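PDB 3BJB: probable transcriptional regulator, TetR family protein from Rhodococcus sp., which probably binds DNA at cis-regulatory sites as a helix-turn-helix transcription factor of the TetR family. Local coordinates for residues G109-P114 with S176-R181; R26-A31 with T67-A72. All coordinates share one frame; numbering follows the deposited sequence.

The two contacts are in series along the chain: contact 2 (26-31 with 67-72) closes before contact 1 (109-114 with 176-181) opens. Contact 2 joins helix 22-37 to the start of helix 66-86 around the predicted helix-turn-helix at 44-63, in the N-terminal, probably DNA-binding part of the TetR fold. Contact 1 joins the end of helix 95-111 to the end of helix 157-179, in the C-terminal part. Their centres lie 20 Å apart and their nearest atoms about 7 Å, without touching. Helix 114-126, which starts in contact 1, also touches Thr67 and Phe70 of contact 2, so one short helix borders both the probable DNA-binding part and the C-terminal helices.

Contact 1: G109-P114 with S176-R181; sequences GLLRRP and SCLNGR
Leu111 and Leu178 meet through one methyl each, CD1 to CD1 at 3.7 Å, with the two side chains crossing at a slant where helices 95-111 and 157-179 run out. Neither CB bond aims straight across; it is the branched ends that reach over. In Leu178 a chi2 of 2° leaves CD1 almost eclipsed with its own CA, and it is this methyl that does the touching. Leu111 lays its fork against Cys177 as well: CD1 is 3.8 Å from Cys177 SG, and CD2 stands 4.1 Å from the same sulfur. Cys177 offers that sulfur because its SG is turned anti to the backbone N (chi1 -151°), beside its own carbonyl carbon, while its CB also faces Leu111 CD1. The same methyl of Leu178 also touches Pro114, 4.0 Å from the ring atom CB and equally near CA, so it is shared between Leu111 and the first turn of helix 114-126, whose N-cap is Arg113. At the far end, Gly180 closes helix 157-179 in a Schellman motif with positive phi (97°), and the chain turns off toward helix 184-198, whose Ile184 packs on both Leu111 and Cys177. In the same turn, Arg181 NE forms a salt bridge with Asp139 OD2 of the second subunit, placing this helix end beside the dimer partner. An alanine in place of Leu111 would probably leave Cys177 SG and Leu178 CD1 facing a gap where the leucine fork had packed. With no hydrogen bond or charge pair between the segments, the junction rests on van der Waals contact and on burying about 201 Å² of surface over both sides, and no directional bond between them fixes the angle between the helix ends.

Contact 2: R26-A31 with T67-A72; sequences RMLEAA and THLFVA. With SO4 (sulfate ion), chain L.
With chi1 at 168°, Leu69 sends CG away from its own N and brings the isobutyl group against Ala31, while Phe70 CG lies beside the backbone N and opposite the carbonyl carbon, which swings the ring to the same alanine. This is helix 22-37 packed on the first turns of helix 66-86, the two helices that flank the predicted helix-turn-helix in the TetR fold. The short segments cross at nearly a right angle, -98°, with 10.1 Å between their axes. Ala31 is small and its CB points at the other helix; that methyl rests 3.8 Å from Leu69 CD2, with CG and CD1 of the same leucine barely farther. Leu28 adds a looser methyl contact, its CD1 4.3 Å from Leu69 CD1. Met45 and Val48 of helix 45-51 also pack on Leu69, and Phe63 touches Leu28 and Ala72, making this a buried core. At the start of helix 66-86, Thr67 N donates to O2 of a sulfate ion, probably from the crystallisation liquor, at 3.3 Å and 155°. Back at the crossing, the Phe70 ring presents its edge to the Ala31 carbonyl, with Ala31 O near the ring plane and 3.9 Å from Phe70 CE1.

Contact 1: G109-P114 with S176-R181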
loop_
_atom_site.group_PDB
_atom_site.type_symbol
_atom_site.label_atom_id
_atom_site.label_comp_id
_atom_site.label_asym_id
_atom_site.label_seq_id
_atom_site.Cartn_x
_atom_site.Cartn_y
_atom_site.Cartn_z
ATOM N N GLY B 109 -7.695 -10.990 11.320
ATOM C CA GLY B 109 -6.703 -12.064 11.215
ATOM C C GLY B 109 -5.324 -11.680 10.710
ATOM O O GLY B 109 -4.353 -12.304 11.080
ATOM N N LEU B 110 -5.236 -10.660 9.866
ATOM C CA LEU B 110 -3.959 -10.041 9.500
ATOM C C LEU B 110 -3.304 -9.304 10.655
ATOM O O LEU B 110 -2.107 -9.490 10.926
ATOM C CB LEU B 110 -4.146 -9.046 8.355
ATOM C CG LEU B 110 -3.589 -9.293 6.944
ATOM C CD1 LEU B 110 -3.786 -10.711 6.465
ATOM C CD2 LEU B 110 -4.319 -8.366 6.008
ATOM N N LEU B 111 -4.074 -8.435 11.311
ATOM C CA LEU B 111 -3.590 -7.650 12.441
ATOM C C LEU B 111 -3.178 -8.516 13.620
ATOM O O LEU B 111 -2.445 -8.044 14.464
ATOM C CB LEU B 111 -4.635 -6.662 12.868
ATOM C CG LEU B 111 -4.655 -5.189 12.442
ATOM C CD1 LEU B 111 -3.725 -4.741 11.299
ATOM C CD2 LEU B 111 -6.065 -4.894 12.079
ATOM N N ARG B 112 -3.615 -9.779 13.664
ATOM C CA ARG B 112 -3.233 -10.705 14.743
ATOM C C ARG B 112 -1.804 -11.260 14.619
ATOM O O ARG B 112 -1.252 -11.761 15.587
ATOM C CB ARG B 112 -4.184 -11.906 14.806
ATOM C CG ARG B 112 -5.615 -11.653 15.318
ATOM C CD ARG B 112 -6.224 -12.958 15.937
ATOM N NE ARG B 112 -6.905 -13.887 15.013
ATOM C CZ ARG B 112 -6.319 -14.894 14.332
ATOM N NH1 ARG B 112 -4.990 -15.139 14.439
ATOM N NH2 ARG B 112 -7.074 -15.668 13.525
ATOM N N ARG B 113 -1.243 -11.242 13.412
ATOM C CA ARG B 113 0.164 -11.570 13.188
ATOM C C ARG B 113 0.725 -10.475 12.312
ATOM O O ARG B 113 0.714 -10.600 11.072
ATOM C CB ARG B 113 0.352 -12.935 12.526
ATOM C CG ARG B 113 -0.343 -14.073 13.267
ATOM C CD ARG B 113 -1.170 -14.884 12.287
ATOM N NE ARG B 113 -0.491 -16.119 11.914
ATOM C CZ ARG B 113 -0.844 -16.880 10.886
ATOM N NH1 ARG B 113 -1.859 -16.514 10.100
ATOM N NH2 ARG B 113 -0.166 -17.998 10.634
ATOM N N PRO B 114 1.206 -9.383 12.957
ATOM C CA PRO B 114 1.582 -8.194 12.227
ATOM C C PRO B 114 2.781 -8.524 11.407
ATOM O O PRO B 114 2.855 -8.163 10.217
ATOM C CB PRO B 114 1.951 -7.187 13.337
ATOM C CG PRO B 114 1.326 -7.750 14.595
ATOM C CD PRO B 114 1.430 -9.222 14.408
ATOM N N SER B 176 -1.352 1.042 6.715
ATOM C CA SER B 176 -1.408 2.169 7.605
ATOM C C SER B 176 -1.526 1.794 9.090
ATOM O O SER B 176 -0.833 2.351 9.953
ATOM C CB SER B 176 -2.543 3.055 7.156
ATOM O OG SER B 176 -2.803 4.000 8.135
ATOM N N CYS B 177 -2.413 0.842 9.344
ATOM C CA CYS B 177 -2.591 0.192 10.625
ATOM C C CYS B 177 -1.350 -0.530 11.156
ATOM O O CYS B 177 -0.966 -0.356 12.302
ATOM C CB CYS B 177 -3.737 -0.808 10.496
ATOM S SG CYS B 177 -4.619 -1.075 12.039
ATOM N N LEU B 178 -0.717 -1.346 10.323
ATOM C CA LEU B 178 0.528 -1.974 10.705
ATOM C C LEU B 178 1.591 -0.937 11.076
ATOM O O LEU B 178 2.318 -1.095 12.040
ATOM C CB LEU B 178 0.987 -2.848 9.570
ATOM C CG LEU B 178 0.717 -4.368 9.549
ATOM C CD1 LEU B 178 -0.091 -4.917 10.721
ATOM C CD2 LEU B 178 0.141 -4.771 8.180
ATOM N N ASN B 179 1.636 0.176 10.356
ATOM C CA ASN B 179 2.612 1.222 10.651
ATOM C C ASN B 179 2.319 2.109 11.836
ATOM O O ASN B 179 3.218 2.809 12.314
ATOM C CB ASN B 179 2.795 2.102 9.457
ATOM C CG ASN B 179 3.477 1.401 8.332
ATOM O OD1 ASN B 179 4.339 0.491 8.545
ATOM N ND2 ASN B 179 3.140 1.833 7.105
ATOM N N GLY B 180 1.075 2.094 12.298
ATOM C CA GLY B 180 0.705 2.690 13.582
ATOM C C GLY B 180 0.144 4.088 13.408
ATOM O O GLY B 180 0.109 4.860 14.382
ATOM N N ARG B 181 -0.287 4.372 12.173
ATOM C CA ARG B 181 -0.885 5.622 11.739
ATOM C C ARG B 181 -2.355 5.713 12.060
ATOM O O ARG B 181 -2.853 6.793 12.305
ATOM C CB ARG B 181 -0.710 5.837 10.221
ATOM C CG ARG B 181 0.736 6.298 9.806
ATOM C CD ARG B 181 0.799 6.996 8.445
ATOM N NE ARG B 181 -0.221 6.399 7.611
ATOM C CZ ARG B 181 -0.251 6.364 6.282
ATOM N NH1 ARG B 181 -1.289 5.738 5.681
ATOM N NH2 ARG B 181 0.718 6.926 5.557
#

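Contact 2: R26-A31 with T67-A72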
loop_
_atom_site.group_PDB
_atom_site.type_symbol
_atom_site.label_atom_id
_atom_site.label_comp_id
_atom_site.label_asym_id
_atom_site.label_seq_id
_atom_site.Cartn_x
_atom_site.Cartn_y
_atom_site.Cartn_z
ATOM N N ARG B 26 4.839 -27.680 3.041
ATOM C CA ARG B 26 5.919 -27.421 4.021
ATOM C C ARG B 26 6.739 -26.161 3.718
ATOM O O ARG B 26 7.271 -25.505 4.629
ATOM C CB ARG B 26 6.870 -28.618 4.126
ATOM C CG ARG B 26 6.223 -29.832 4.715
ATOM C CD ARG B 26 7.224 -30.794 5.318
ATOM N NE ARG B 26 6.531 -32.030 5.709
ATOM C CZ ARG B 26 6.670 -33.204 5.091
ATOM N NH1 ARG B 26 7.513 -33.315 4.064
ATOM N NH2 ARG B 26 5.978 -34.266 5.511
HETATM N N MSE B 27 6.854 -25.857 2.426
HETATM C CA MSE B 27 7.546 -24.672 1.950
HETATM C C MSE B 27 6.825 -23.451 2.458
HETATM O O MSE B 27 7.434 -22.645 3.147
HETATM C CB MSE B 27 7.678 -24.688 0.424
HETATM C CG MSE B 27 8.604 -25.812 -0.052
HETATM SE SE MSE B 27 9.284 -25.682 -1.882
HETATM C CE MSE B 27 8.090 -27.008 -2.742
ATOM N N LEU B 28 5.524 -23.361 2.149
ATOM C CA LEU B 28 4.603 -22.328 2.669
ATOM C C LEU B 28 4.569 -22.252 4.199
ATOM O O LEU B 28 4.634 -21.149 4.793
ATOM C CB LEU B 28 3.192 -22.569 2.139
ATOM C CG LEU B 28 2.773 -22.042 0.755
ATOM C CD1 LEU B 28 3.919 -21.891 -0.222
ATOM C CD2 LEU B 28 1.667 -22.897 0.133
ATOM N N GLU B 29 4.484 -23.430 4.821
ATOM C CA GLU B 29 4.492 -23.578 6.269
ATOM C C GLU B 29 5.660 -22.808 6.853
ATOM O O GLU B 29 5.471 -21.839 7.620
ATOM C CB GLU B 29 4.640 -25.051 6.636
ATOM C CG GLU B 29 3.753 -25.532 7.780
ATOM C CD GLU B 29 2.292 -25.593 7.381
ATOM O OE1 GLU B 29 1.695 -26.681 7.498
ATOM O OE2 GLU B 29 1.749 -24.551 6.935
ATOM N N ALA B 30 6.857 -23.225 6.440
ATOM C CA ALA B 30 8.116 -22.704 6.952
ATOM C C ALA B 30 8.274 -21.220 6.698
ATOM O O ALA B 30 8.812 -20.499 7.542
ATOM C CB ALA B 30 9.268 -23.446 6.339
ATOM N N ALA B 31 7.811 -20.772 5.531
ATOM C CA ALA B 31 7.875 -19.379 5.163
ATOM C C ALA B 31 7.095 -18.598 6.216
ATOM O O ALA B 31 7.643 -17.628 6.807
ATOM C CB ALA B 31 7.344 -19.172 3.784
ATOM N N THR B 67 9.943 -12.590 -2.926
ATOM C CA THR B 67 8.680 -11.905 -3.170
ATOM C C THR B 67 7.686 -12.869 -3.849
ATOM O O THR B 67 6.474 -12.800 -3.588
ATOM C CB THR B 67 8.817 -10.541 -3.944
ATOM O OG1 THR B 67 9.548 -10.755 -5.129
ATOM C CG2 THR B 67 9.574 -9.473 -3.148
ATOM N N HIS B 68 8.200 -13.804 -4.650
ATOM C CA HIS B 68 7.348 -14.869 -5.213
ATOM C C HIS B 68 6.747 -15.710 -4.099
ATOM O O HIS B 68 5.548 -15.997 -4.095
ATOM C CB HIS B 68 8.128 -15.844 -6.122
ATOM C CG HIS B 68 8.443 -15.319 -7.490
ATOM N ND1 HIS B 68 9.490 -14.452 -7.732
ATOM C CD2 HIS B 68 7.890 -15.597 -8.697
ATOM C CE1 HIS B 68 9.548 -14.193 -9.029
ATOM N NE2 HIS B 68 8.591 -14.876 -9.637
ATOM N N LEU B 69 7.603 -16.147 -3.183
ATOM C CA LEU B 69 7.185 -17.031 -2.119
ATOM C C LEU B 69 6.103 -16.377 -1.272
ATOM O O LEU B 69 5.028 -16.959 -1.088
ATOM C CB LEU B 69 8.376 -17.467 -1.288
ATOM C CG LEU B 69 8.108 -18.158 0.030
ATOM C CD1 LEU B 69 7.576 -19.588 -0.205
ATOM C CD2 LEU B 69 9.428 -18.161 0.805
ATOM N N PHE B 70 6.348 -15.151 -0.798
ATOM C CA PHE B 70 5.338 -14.480 0.021
ATOM C C PHE B 70 4.039 -14.046 -0.674
ATOM O O PHE B 70 3.015 -13.855 -0.029
ATOM C CB PHE B 70 5.969 -13.380 0.837
ATOM C CG PHE B 70 6.809 -13.901 1.899
ATOM C CD1 PHE B 70 6.238 -14.479 3.013
ATOM C CD2 PHE B 70 8.200 -13.863 1.781
ATOM C CE1 PHE B 70 7.047 -15.009 4.030
ATOM C CE2 PHE B 70 9.010 -14.381 2.793
ATOM C CZ PHE B 70 8.428 -14.962 3.907
ATOM N N VAL B 71 4.075 -13.946 -1.990
ATOM C CA VAL B 71 2.867 -13.768 -2.770
ATOM C C VAL B 71 2.067 -15.061 -2.761
ATOM O O VAL B 71 0.859 -15.043 -2.551
ATOM C CB VAL B 71 3.196 -13.342 -4.199
ATOM C CG1 VAL B 71 1.993 -13.586 -5.126
ATOM C CG2 VAL B 71 3.619 -11.875 -4.216
ATOM N N ALA B 72 2.744 -16.187 -2.960
ATOM C CA ALA B 72 2.108 -17.500 -2.839
ATOM C C ALA B 72 1.610 -17.744 -1.411
ATOM O O ALA B 72 0.603 -18.416 -1.236
ATOM C CB ALA B 72 3.066 -18.615 -3.265
HETATM S S SO4 L . 13.545 -10.049 -2.876
HETATM O O1 SO4 L . 12.842 -8.875 -2.351
HETATM O O2 SO4 L . 12.605 -10.832 -3.686
HETATM O O3 SO4 L . 14.690 -9.618 -3.692
HETATM O O4 SO4 L . 14.054 -10.842 -1.753
#